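Long-range contacts in ADP-ribosylglycohydrolase (Thermus thermophilus, PDB 2YZV), which belongs to the ADP-ribosylglycohydrolase family and has an all-helical fold that holds two magnesium ions close together: residues A[52-63]-A[279-289]; A[20-29]-A[39-50]. All blocks are in the same frame, centred on the assembly; numbering follows the deposited sequence.

Interaction 1 of 2, residues A[52-63]-A[279-289]. With MG (magnesium ion), chain C.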
loop_
_atom_site.group_PDB
_atom_site.type_symbol
_atom_site.label_atom_id
_atom_site.label_comp_id
_atom_site.label_asym_id
_atom_site.label_seq_id
_atom_site.Cartn_x
_atom_site.Cartn_y
_atom_site.Cartn_z
ATOM N N PRO A 52 -15.034 5.945 13.057
ATOM C CA PRO A 52 -13.626 6.328 13.184
ATOM C C PRO A 52 -12.746 5.083 13.184
ATOM O O PRO A 52 -13.096 4.069 13.788
ATOM C CB PRO A 52 -13.584 7.047 14.530
ATOM C CG PRO A 52 -14.966 7.623 14.650
ATOM C CD PRO A 52 -15.833 6.493 14.166
ATOM N N GLY A 53 -11.612 5.151 12.494
ATOM C CA GLY A 53 -10.708 4.018 12.471
ATOM C C GLY A 53 -11.066 2.891 11.520
ATOM O O GLY A 53 -10.331 1.911 11.429
ATOM N N PHE A 54 -12.191 3.002 10.821
ATOM C CA PHE A 54 -12.568 1.961 9.874
ATOM C C PHE A 54 -11.925 2.252 8.527
ATOM O O PHE A 54 -11.779 3.404 8.129
ATOM C CB PHE A 54 -14.093 1.867 9.735
ATOM C CG PHE A 54 -14.726 0.895 10.689
ATOM C CD1 PHE A 54 -14.576 1.046 12.065
ATOM C CD2 PHE A 54 -15.463 -0.184 10.210
ATOM C CE1 PHE A 54 -15.155 0.136 12.954
ATOM C CE2 PHE A 54 -16.043 -1.098 11.089
ATOM C CZ PHE A 54 -15.888 -0.937 12.461
ATOM N N TRP A 55 -11.526 1.193 7.832
ATOM C CA TRP A 55 -10.866 1.334 6.546
ATOM C C TRP A 55 -11.701 0.827 5.370
ATOM O O TRP A 55 -12.859 0.434 5.540
ATOM C CB TRP A 55 -9.504 0.632 6.601
ATOM C CG TRP A 55 -9.434 -0.437 7.648
ATOM C CD1 TRP A 55 -8.923 -0.322 8.915
ATOM C CD2 TRP A 55 -9.925 -1.776 7.534
ATOM N NE1 TRP A 55 -9.064 -1.513 9.591
ATOM C CE2 TRP A 55 -9.675 -2.420 8.766
ATOM C CE3 TRP A 55 -10.551 -2.495 6.507
ATOM C CZ2 TRP A 55 -10.033 -3.755 9.001
ATOM C CZ3 TRP A 55 -10.908 -3.822 6.740
ATOM C CH2 TRP A 55 -10.646 -4.436 7.981
ATOM N N THR A 56 -11.107 0.825 4.180
ATOM C CA THR A 56 -11.817 0.422 2.966
ATOM C C THR A 56 -11.320 -0.860 2.303
ATOM O O THR A 56 -10.759 -1.738 2.957
ATOM C CB THR A 56 -11.750 1.550 1.929
ATOM O OG1 THR A 56 -10.419 1.631 1.401
ATOM C CG2 THR A 56 -12.100 2.884 2.579
ATOM N N ASP A 57 -11.534 -0.958 0.991
ATOM C CA ASP A 57 -11.109 -2.132 0.239
ATOM C C ASP A 57 -9.592 -2.272 0.186
ATOM O O ASP A 57 -9.076 -3.365 -0.055
ATOM C CB ASP A 57 -11.689 -2.101 -1.184
ATOM C CG ASP A 57 -11.267 -0.875 -1.968
ATOM O OD1 ASP A 57 -10.063 -0.735 -2.269
ATOM O OD2 ASP A 57 -12.145 -0.049 -2.292
ATOM N N ASP A 58 -8.878 -1.174 0.414
ATOM C CA ASP A 58 -7.419 -1.205 0.403
ATOM C C ASP A 58 -6.951 -2.189 1.466
ATOM O O ASP A 58 -6.235 -3.154 1.181
ATOM C CB ASP A 58 -6.840 0.175 0.734
ATOM C CG ASP A 58 -7.229 1.235 -0.272
ATOM O OD1 ASP A 58 -8.438 1.418 -0.514
ATOM O OD2 ASP A 58 -6.320 1.896 -0.815
ATOM N N THR A 59 -7.361 -1.929 2.700
ATOM C CA THR A 59 -6.983 -2.772 3.817
ATOM C C THR A 59 -7.630 -4.155 3.726
ATOM O O THR A 59 -7.010 -5.157 4.093
ATOM C CB THR A 59 -7.352 -2.095 5.158
ATOM O OG1 THR A 59 -6.716 -0.811 5.233
ATOM C CG2 THR A 59 -6.891 -2.938 6.333
ATOM N N SER A 60 -8.861 -4.223 3.227
ATOM C CA SER A 60 -9.536 -5.514 3.101
ATOM C C SER A 60 -8.715 -6.469 2.241
ATOM O O SER A 60 -8.501 -7.628 2.609
ATOM C CB SER A 60 -10.924 -5.336 2.485
ATOM O OG SER A 60 -11.750 -4.552 3.325
ATOM N N GLN A 61 -8.245 -5.978 1.100
ATOM C CA GLN A 61 -7.444 -6.805 0.210
ATOM C C GLN A 61 -6.097 -7.152 0.834
ATOM O O GLN A 61 -5.590 -8.260 0.652
ATOM C CB GLN A 61 -7.243 -6.099 -1.131
ATOM C CG GLN A 61 -8.459 -6.179 -2.034
ATOM C CD GLN A 61 -8.270 -5.421 -3.328
ATOM O OE1 GLN A 61 -7.219 -5.507 -3.959
ATOM N NE2 GLN A 61 -9.291 -4.678 -3.734
ATOM N N ALA A 62 -5.516 -6.206 1.567
ATOM C CA ALA A 62 -4.238 -6.441 2.225
ATOM C C ALA A 62 -4.400 -7.582 3.225
ATOM O O ALA A 62 -3.517 -8.432 3.355
ATOM C CB ALA A 62 -3.764 -5.172 2.938
ATOM N N LEU A 63 -5.532 -7.601 3.923
ATOM C CA LEU A 63 -5.799 -8.649 4.905
ATOM C C LEU A 63 -5.981 -9.998 4.220
ATOM O O LEU A 63 -5.506 -11.021 4.716
ATOM C CB LEU A 63 -7.044 -8.309 5.734
ATOM C CG LEU A 63 -6.886 -7.128 6.698
ATOM C CD1 LEU A 63 -8.215 -6.811 7.357
ATOM C CD2 LEU A 63 -5.845 -7.471 7.755
ATOM N N ALA A 279 -7.664 3.625 17.798
ATOM C CA ALA A 279 -8.964 3.777 17.149
ATOM C C ALA A 279 -9.130 2.853 15.944
ATOM O O ALA A 279 -10.236 2.664 15.448
ATOM C CB ALA A 279 -9.151 5.227 16.712
ATOM N N LEU A 280 -8.022 2.276 15.491
ATOM C CA LEU A 280 -8.003 1.406 14.315
ATOM C C LEU A 280 -8.771 0.086 14.430
ATOM O O LEU A 280 -8.537 -0.709 15.339
ATOM C CB LEU A 280 -6.550 1.110 13.937
ATOM C CG LEU A 280 -6.305 0.402 12.602
ATOM C CD1 LEU A 280 -6.706 1.319 11.449
ATOM C CD2 LEU A 280 -4.830 0.039 12.493
ATOM N N HIS A 281 -9.673 -0.150 13.480
ATOM C CA HIS A 281 -10.468 -1.374 13.461
ATOM C C HIS A 281 -9.564 -2.585 13.192
ATOM O O HIS A 281 -8.748 -2.565 12.273
ATOM C CB HIS A 281 -11.541 -1.279 12.371
ATOM C CG HIS A 281 -12.506 -2.424 12.369
ATOM N ND1 HIS A 281 -13.131 -2.866 11.223
ATOM C CD2 HIS A 281 -12.957 -3.213 13.371
ATOM C CE1 HIS A 281 -13.925 -3.879 11.520
ATOM N NE2 HIS A 281 -13.838 -4.110 12.817
ATOM N N LEU A 282 -9.721 -3.631 14.000
ATOM C CA LEU A 282 -8.940 -4.864 13.876
ATOM C C LEU A 282 -7.435 -4.674 14.059
ATOM O O LEU A 282 -6.631 -5.393 13.466
ATOM C CB LEU A 282 -9.215 -5.537 12.526
ATOM C CG LEU A 282 -10.682 -5.852 12.218
ATOM C CD1 LEU A 282 -10.769 -6.655 10.928
ATOM C CD2 LEU A 282 -11.298 -6.637 13.366
ATOM N N ARG A 283 -7.069 -3.705 14.888
ATOM C CA ARG A 283 -5.673 -3.409 15.189
ATOM C C ARG A 283 -4.918 -4.671 15.613
ATOM O O ARG A 283 -3.872 -5.010 15.052
ATOM C CB ARG A 283 -5.619 -2.386 16.323
ATOM C CG ARG A 283 -4.231 -2.070 16.835
ATOM C CD ARG A 283 -4.344 -1.409 18.197
ATOM N NE ARG A 283 -3.059 -0.962 18.719
ATOM C CZ ARG A 283 -2.910 -0.367 19.898
ATOM N NH1 ARG A 283 -3.970 -0.157 20.670
ATOM N NH2 ARG A 283 -1.709 0.025 20.301
ATOM N N GLU A 284 -5.452 -5.367 16.612
ATOM C CA GLU A 284 -4.809 -6.575 17.122
ATOM C C GLU A 284 -4.673 -7.696 16.098
ATOM O O GLU A 284 -3.658 -8.393 16.068
ATOM C CB GLU A 284 -5.557 -7.099 18.353
ATOM C CG GLU A 284 -5.464 -6.219 19.596
ATOM C CD GLU A 284 -6.297 -4.952 19.499
ATOM O OE1 GLU A 284 -7.238 -4.910 18.678
ATOM O OE2 GLU A 284 -6.021 -4.003 20.263
ATOM N N GLU A 285 -5.689 -7.885 15.265
ATOM C CA GLU A 285 -5.624 -8.932 14.255
ATOM C C GLU A 285 -4.517 -8.622 13.255
ATOM O O GLU A 285 -3.810 -9.521 12.797
ATOM C CB GLU A 285 -6.968 -9.072 13.530
ATOM C CG GLU A 285 -8.066 -9.716 14.369
ATOM C CD GLU A 285 -8.785 -8.741 15.287
ATOM O OE1 GLU A 285 -8.254 -7.640 15.545
ATOM O OE2 GLU A 285 -9.890 -9.084 15.762
ATOM N N MET A 286 -4.359 -7.345 12.921
ATOM C CA MET A 286 -3.317 -6.959 11.981
ATOM C C MET A 286 -1.930 -7.117 12.586
ATOM O O MET A 286 -0.990 -7.514 11.900
ATOM C CB MET A 286 -3.538 -5.525 11.502
ATOM C CG MET A 286 -4.753 -5.401 10.607
ATOM S SD MET A 286 -4.843 -3.804 9.784
ATOM C CE MET A 286 -5.865 -2.894 10.933
ATOM N N GLU A 287 -1.800 -6.816 13.875
ATOM C CA GLU A 287 -0.515 -6.952 14.552
ATOM C C GLU A 287 -0.098 -8.418 14.532
ATOM O O GLU A 287 1.066 -8.741 14.291
ATOM C CB GLU A 287 -0.623 -6.454 15.995
ATOM C CG GLU A 287 -0.822 -4.953 16.107
ATOM C CD GLU A 287 -1.069 -4.503 17.532
ATOM O OE1 GLU A 287 -2.093 -4.920 18.114
ATOM O OE2 GLU A 287 -0.242 -3.731 18.066
ATOM N N ALA A 288 -1.061 -9.298 14.781
ATOM C CA ALA A 288 -0.806 -10.735 14.779
ATOM C C ALA A 288 -0.374 -11.194 13.389
ATOM O O ALA A 288 0.576 -11.965 13.253
ATOM C CB ALA A 288 -2.056 -11.485 15.214
ATOM N N LEU A 289 -1.067 -10.715 12.358
ATOM C CA LEU A 289 -0.725 -11.088 10.988
ATOM C C LEU A 289 0.667 -10.593 10.607
ATOM O O LEU A 289 1.452 -11.334 10.013
ATOM C CB LEU A 289 -1.752 -10.518 9.995
ATOM C CG LEU A 289 -3.152 -11.135 9.974
ATOM C CD1 LEU A 289 -4.077 -10.289 9.106
ATOM C CD2 LEU A 289 -3.075 -12.561 9.444
HETATM MG MG MG C . -10.174 2.261 -0.630
HETATM O O HOH W 1 -12.893 -1.606 8.660
#

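Interaction 2 of 2, residues A[20-29]-A[39-50]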
loop_
_atom_site.group_PDB
_atom_site.type_symbol
_atom_site.label_atom_id
_atom_site.label_comp_id
_atom_site.label_asym_id
_atom_site.label_seq_id
_atom_site.Cartn_x
_atom_site.Cartn_y
_atom_site.Cartn_z
ATOM N N VAL A 20 -3.920 2.501 8.807
ATOM C CA VAL A 20 -4.073 3.828 9.384
ATOM C C VAL A 20 -4.259 4.845 8.258
ATOM O O VAL A 20 -5.136 5.703 8.323
ATOM C CB VAL A 20 -2.837 4.201 10.240
ATOM C CG1 VAL A 20 -2.828 5.689 10.546
ATOM C CG2 VAL A 20 -2.856 3.402 11.544
ATOM N N GLY A 21 -3.433 4.733 7.219
ATOM C CA GLY A 21 -3.533 5.647 6.091
ATOM C C GLY A 21 -4.840 5.509 5.333
ATOM O O GLY A 21 -5.414 6.497 4.891
ATOM N N ASP A 22 -5.299 4.271 5.171
ATOM C CA ASP A 22 -6.548 3.990 4.475
ATOM C C ASP A 22 -7.700 4.628 5.260
ATOM O O ASP A 22 -8.524 5.353 4.696
ATOM C CB ASP A 22 -6.719 2.463 4.366
ATOM C CG ASP A 22 -7.975 2.044 3.603
ATOM O OD1 ASP A 22 -8.659 2.905 3.023
ATOM O OD2 ASP A 22 -8.268 0.829 3.587
ATOM N N ALA A 23 -7.739 4.380 6.568
ATOM C CA ALA A 23 -8.795 4.923 7.418
ATOM C C ALA A 23 -8.826 6.451 7.419
ATOM O O ALA A 23 -9.890 7.058 7.284
ATOM C CB ALA A 23 -8.634 4.406 8.846
ATOM N N LEU A 24 -7.664 7.078 7.583
ATOM C CA LEU A 24 -7.602 8.537 7.591
ATOM C C LEU A 24 -7.979 9.147 6.248
ATOM O O LEU A 24 -8.787 10.075 6.182
ATOM C CB LEU A 24 -6.199 9.005 7.979
ATOM C CG LEU A 24 -5.862 8.947 9.467
ATOM C CD1 LEU A 24 -4.366 9.140 9.662
ATOM C CD2 LEU A 24 -6.646 10.026 10.213
ATOM N N GLY A 25 -7.393 8.618 5.177
ATOM C CA GLY A 25 -7.665 9.128 3.843
ATOM C C GLY A 25 -9.104 8.933 3.399
ATOM O O GLY A 25 -9.647 9.758 2.665
ATOM N N ALA A 26 -9.719 7.843 3.847
ATOM C CA ALA A 26 -11.101 7.547 3.489
ATOM C C ALA A 26 -12.034 8.679 3.910
ATOM O O ALA A 26 -13.084 8.888 3.300
ATOM C CB ALA A 26 -11.541 6.238 4.141
ATOM N N GLN A 27 -11.640 9.417 4.945
ATOM C CA GLN A 27 -12.452 10.519 5.455
ATOM C C GLN A 27 -12.658 11.625 4.432
ATOM O O GLN A 27 -13.675 12.323 4.464
ATOM C CB GLN A 27 -11.816 11.103 6.724
ATOM C CG GLN A 27 -11.650 10.075 7.833
ATOM C CD GLN A 27 -10.923 10.605 9.059
ATOM O OE1 GLN A 27 -10.588 9.844 9.965
ATOM N NE2 GLN A 27 -10.678 11.911 9.095
ATOM N N VAL A 28 -11.701 11.791 3.525
ATOM C CA VAL A 28 -11.807 12.834 2.510
ATOM C C VAL A 28 -11.698 12.319 1.084
ATOM O O VAL A 28 -11.374 13.074 0.169
ATOM C CB VAL A 28 -10.740 13.920 2.718
ATOM C CG1 VAL A 28 -11.026 14.689 3.999
ATOM C CG2 VAL A 28 -9.364 13.285 2.774
ATOM N N GLU A 29 -11.974 11.035 0.889
ATOM C CA GLU A 29 -11.908 10.459 -0.446
ATOM C C GLU A 29 -12.858 11.185 -1.394
ATOM O O GLU A 29 -14.020 11.414 -1.062
ATOM C CB GLU A 29 -12.254 8.967 -0.402
ATOM C CG GLU A 29 -12.473 8.346 -1.776
ATOM C CD GLU A 29 -12.553 6.833 -1.735
ATOM O OE1 GLU A 29 -13.005 6.284 -0.709
ATOM O OE2 GLU A 29 -12.174 6.192 -2.740
ATOM N N VAL A 39 -7.329 17.694 7.643
ATOM C CA VAL A 39 -7.667 16.465 8.343
ATOM C C VAL A 39 -6.466 16.146 9.225
ATOM O O VAL A 39 -5.330 16.111 8.741
ATOM C CB VAL A 39 -7.881 15.304 7.356
ATOM C CG1 VAL A 39 -8.128 14.011 8.117
ATOM C CG2 VAL A 39 -9.045 15.616 6.441
ATOM N N ARG A 40 -6.714 15.915 10.512
ATOM C CA ARG A 40 -5.637 15.622 11.453
ATOM C C ARG A 40 -5.901 14.426 12.362
ATOM O O ARG A 40 -4.966 13.840 12.908
ATOM C CB ARG A 40 -5.367 16.849 12.332
ATOM C CG ARG A 40 -5.024 18.114 11.565
ATOM C CD ARG A 40 -4.987 19.328 12.486
ATOM N NE ARG A 40 -3.957 19.228 13.517
ATOM C CZ ARG A 40 -2.649 19.228 13.278
ATOM N NH1 ARG A 40 -2.194 19.322 12.035
ATOM N NH2 ARG A 40 -1.792 19.145 14.288
ATOM N N GLU A 41 -7.165 14.058 12.535
ATOM C CA GLU A 41 -7.491 12.948 13.421
ATOM C C GLU A 41 -8.458 11.931 12.823
ATOM O O GLU A 41 -9.032 12.159 11.758
ATOM C CB GLU A 41 -8.076 13.487 14.731
ATOM C CG GLU A 41 -7.205 14.509 15.459
ATOM C CD GLU A 41 -5.787 14.025 15.692
ATOM O OE1 GLU A 41 -5.596 12.811 15.913
ATOM O OE2 GLU A 41 -4.858 14.860 15.668
ATOM N N MET A 42 -8.623 10.807 13.524
ATOM C CA MET A 42 -9.526 9.731 13.110
ATOM C C MET A 42 -10.962 10.082 13.477
ATOM O O MET A 42 -11.440 9.743 14.559
ATOM C CB MET A 42 -9.152 8.419 13.809
ATOM C CG MET A 42 -7.905 7.754 13.283
ATOM S SD MET A 42 -8.166 6.913 11.702
ATOM C CE MET A 42 -6.518 6.200 11.480
ATOM N N LYS A 43 -11.656 10.754 12.569
ATOM C CA LYS A 43 -13.030 11.157 12.825
ATOM C C LYS A 43 -14.044 10.304 12.076
ATOM O O LYS A 43 -15.241 10.353 12.361
ATOM C CB LYS A 43 -13.210 12.625 12.432
ATOM C CG LYS A 43 -12.426 13.613 13.287
ATOM C CD LYS A 43 -13.190 14.014 14.547
ATOM C CE LYS A 43 -13.415 12.843 15.493
ATOM N NZ LYS A 43 -14.203 13.243 16.694
ATOM N N GLY A 44 -13.563 9.505 11.131
ATOM C CA GLY A 44 -14.469 8.695 10.344
ATOM C C GLY A 44 -15.113 9.622 9.331
ATOM O O GLY A 44 -14.628 10.733 9.112
ATOM N N GLY A 45 -16.205 9.183 8.720
ATOM C CA GLY A 45 -16.877 10.013 7.740
ATOM C C GLY A 45 -16.585 9.594 6.316
ATOM O O GLY A 45 -16.459 8.402 6.019
ATOM N N GLY A 46 -16.469 10.577 5.430
ATOM C CA GLY A 46 -16.208 10.279 4.038
ATOM C C GLY A 46 -17.474 9.840 3.329
ATOM O O GLY A 46 -18.535 9.753 3.953
ATOM N N PRO A 47 -17.395 9.543 2.023
ATOM C CA PRO A 47 -18.540 9.111 1.218
ATOM C C PRO A 47 -19.171 7.791 1.657
ATOM O O PRO A 47 -20.243 7.421 1.181
ATOM C CB PRO A 47 -17.960 9.043 -0.192
ATOM C CG PRO A 47 -16.528 8.678 0.054
ATOM C CD PRO A 47 -16.168 9.578 1.208
ATOM N N HIS A 48 -18.510 7.086 2.567
ATOM C CA HIS A 48 -19.029 5.814 3.053
ATOM C C HIS A 48 -19.444 5.895 4.519
ATOM O O HIS A 48 -19.732 4.874 5.145
ATOM C CB HIS A 48 -17.982 4.715 2.868
ATOM C CG HIS A 48 -17.543 4.538 1.448
ATOM N ND1 HIS A 48 -18.426 4.261 0.427
ATOM C CD2 HIS A 48 -16.318 4.613 0.877
ATOM C CE1 HIS A 48 -17.765 4.173 -0.713
ATOM N NE2 HIS A 48 -16.483 4.384 -0.468
ATOM N N ARG A 49 -19.481 7.113 5.057
ATOM C CA ARG A 49 -19.868 7.335 6.446
ATOM C C ARG A 49 -19.236 6.310 7.378
ATOM O O ARG A 49 -19.918 5.691 8.193
ATOM C CB ARG A 49 -21.394 7.278 6.588
ATOM C CG ARG A 49 -22.072 8.637 6.650
ATOM C CD ARG A 49 -21.451 9.485 7.752
ATOM N NE ARG A 49 -21.182 8.686 8.944
ATOM C CZ ARG A 49 -20.500 9.117 10.000
ATOM N NH1 ARG A 49 -20.015 10.352 10.022
ATOM N NH2 ARG A 49 -20.289 8.306 11.029
ATOM N N LEU A 50 -17.925 6.141 7.261
ATOM C CA LEU A 50 -17.214 5.171 8.081
ATOM C C LEU A 50 -17.047 5.554 9.544
ATOM O O LEU A 50 -16.927 6.734 9.887
ATOM C CB LEU A 50 -15.823 4.918 7.493
ATOM C CG LEU A 50 -15.760 4.324 6.088
ATOM C CD1 LEU A 50 -14.314 4.259 5.621
ATOM C CD2 LEU A 50 -16.385 2.940 6.099
#

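Interaction 1 of 2, residues A[52-63]-A[279-289]
Phe54 and His281 form an offset stack, with ring centroids 3.9 Å apart and planes only 10° from parallel. With chi1 at -174°, the imidazole of His281 swings out opposite its own backbone N and lies over one face of the phenyl ring; Leu282 CG sits on the opposite imidazole face. Two hydrogen bonds lie beside this stack, one between backbones and one from the indole. His281 N donates to Gly53 O at 3.0 Å, nearly straight but from above the carbonyl plane. Trp55 NE1 donates to His281 O at 2.9 Å, with the oxygen in the indole plane. Leu280 CD1 and Leu282 CD1 also meet the indole edge, the latter 3.6 Å from Trp55 CZ2. A water bonded to both Trp55 N and His281 ND1 lies over one indole face, and Thr59 CG2 covers the other. Further along, Leu63 CD2 touches Leu289 CD1 (3.6 Å) and Met286 CG, joining helix 57-72 to helix 283-298. Thr56 OG1, at the N-cap of helix 57-72, and Asp58 OD1 in its first turn bind magnesium at 2.1 and 1.9 Å, with Asp253. The indole is thus fixed by one polar bond and apolar packing, next to the residues that carry the metal.

Interaction 2 of 2, residues A[20-29]-A[39-50]
The C-terminal part of helix 4-26 and the residues that follow it lie against 39-50, a segment without helix or strand, and the backbones come closest at Gln27 and Gly46, whose CA atoms are 4.0 Å apart. Gly46 CA makes a CH...O contact with Ala26 O. Gln27 supplies all three hydrogen bonds across the contact. Its chain runs extended beyond CG (chi2 175°), which carries the amide to the backbone of 41-44. OE1 accepts from Lys43 N at 3.0 Å, well above the amide plane, and more weakly from Gly44 N. NE2 donates to Glu41 O at 3.1 Å, in the amide plane and close to the line of that carbonyl. Met42 turns back toward the helix through a bend at chi2 (-76°). Its CE methyl fits among Val20 CG1, Ala23 CB and Leu24 CG, the last at a tight 3.5 Å. Trp276 of helix 274-279 also packs on Met42. Val28 CG1 and Val39 CG2 press together at 3.3 Å, and Ala26 CB meets Leu50 CD1 at 3.7 Å. The Glu41 carboxylate makes salt bridges with Arg275 and Arg243. One amide therefore bonds three backbone groups of 39-50, one of them weakly, with its rotation set by donor and acceptor ends together, while a buried methionine fills the apolar side.

Overall arrangement
Asp22 joins the two contacts. It lies on helix 4-26 within interaction 2, and its carboxylate oxygens hydrogen-bond Thr56 OG1 and Thr59 OG1 of interaction 1. Their centres are about 13 Å apart. Both lie beside the magnesium sites, interaction 1 supplying ligands through Thr56 and Asp58, interaction 2 with the side chain of Glu29 about 4 Å from a bound magnesium ion. Both are partly buried. Interaction 1 brings together distant parts of the chain and relies on aromatic stacking, an indole N-H and one backbone bond. Interaction 2 is local, folding the loop that follows helix 4-26 back onto the end of that helix, and relies on one glutamine amide. Helix 274-279 borders both.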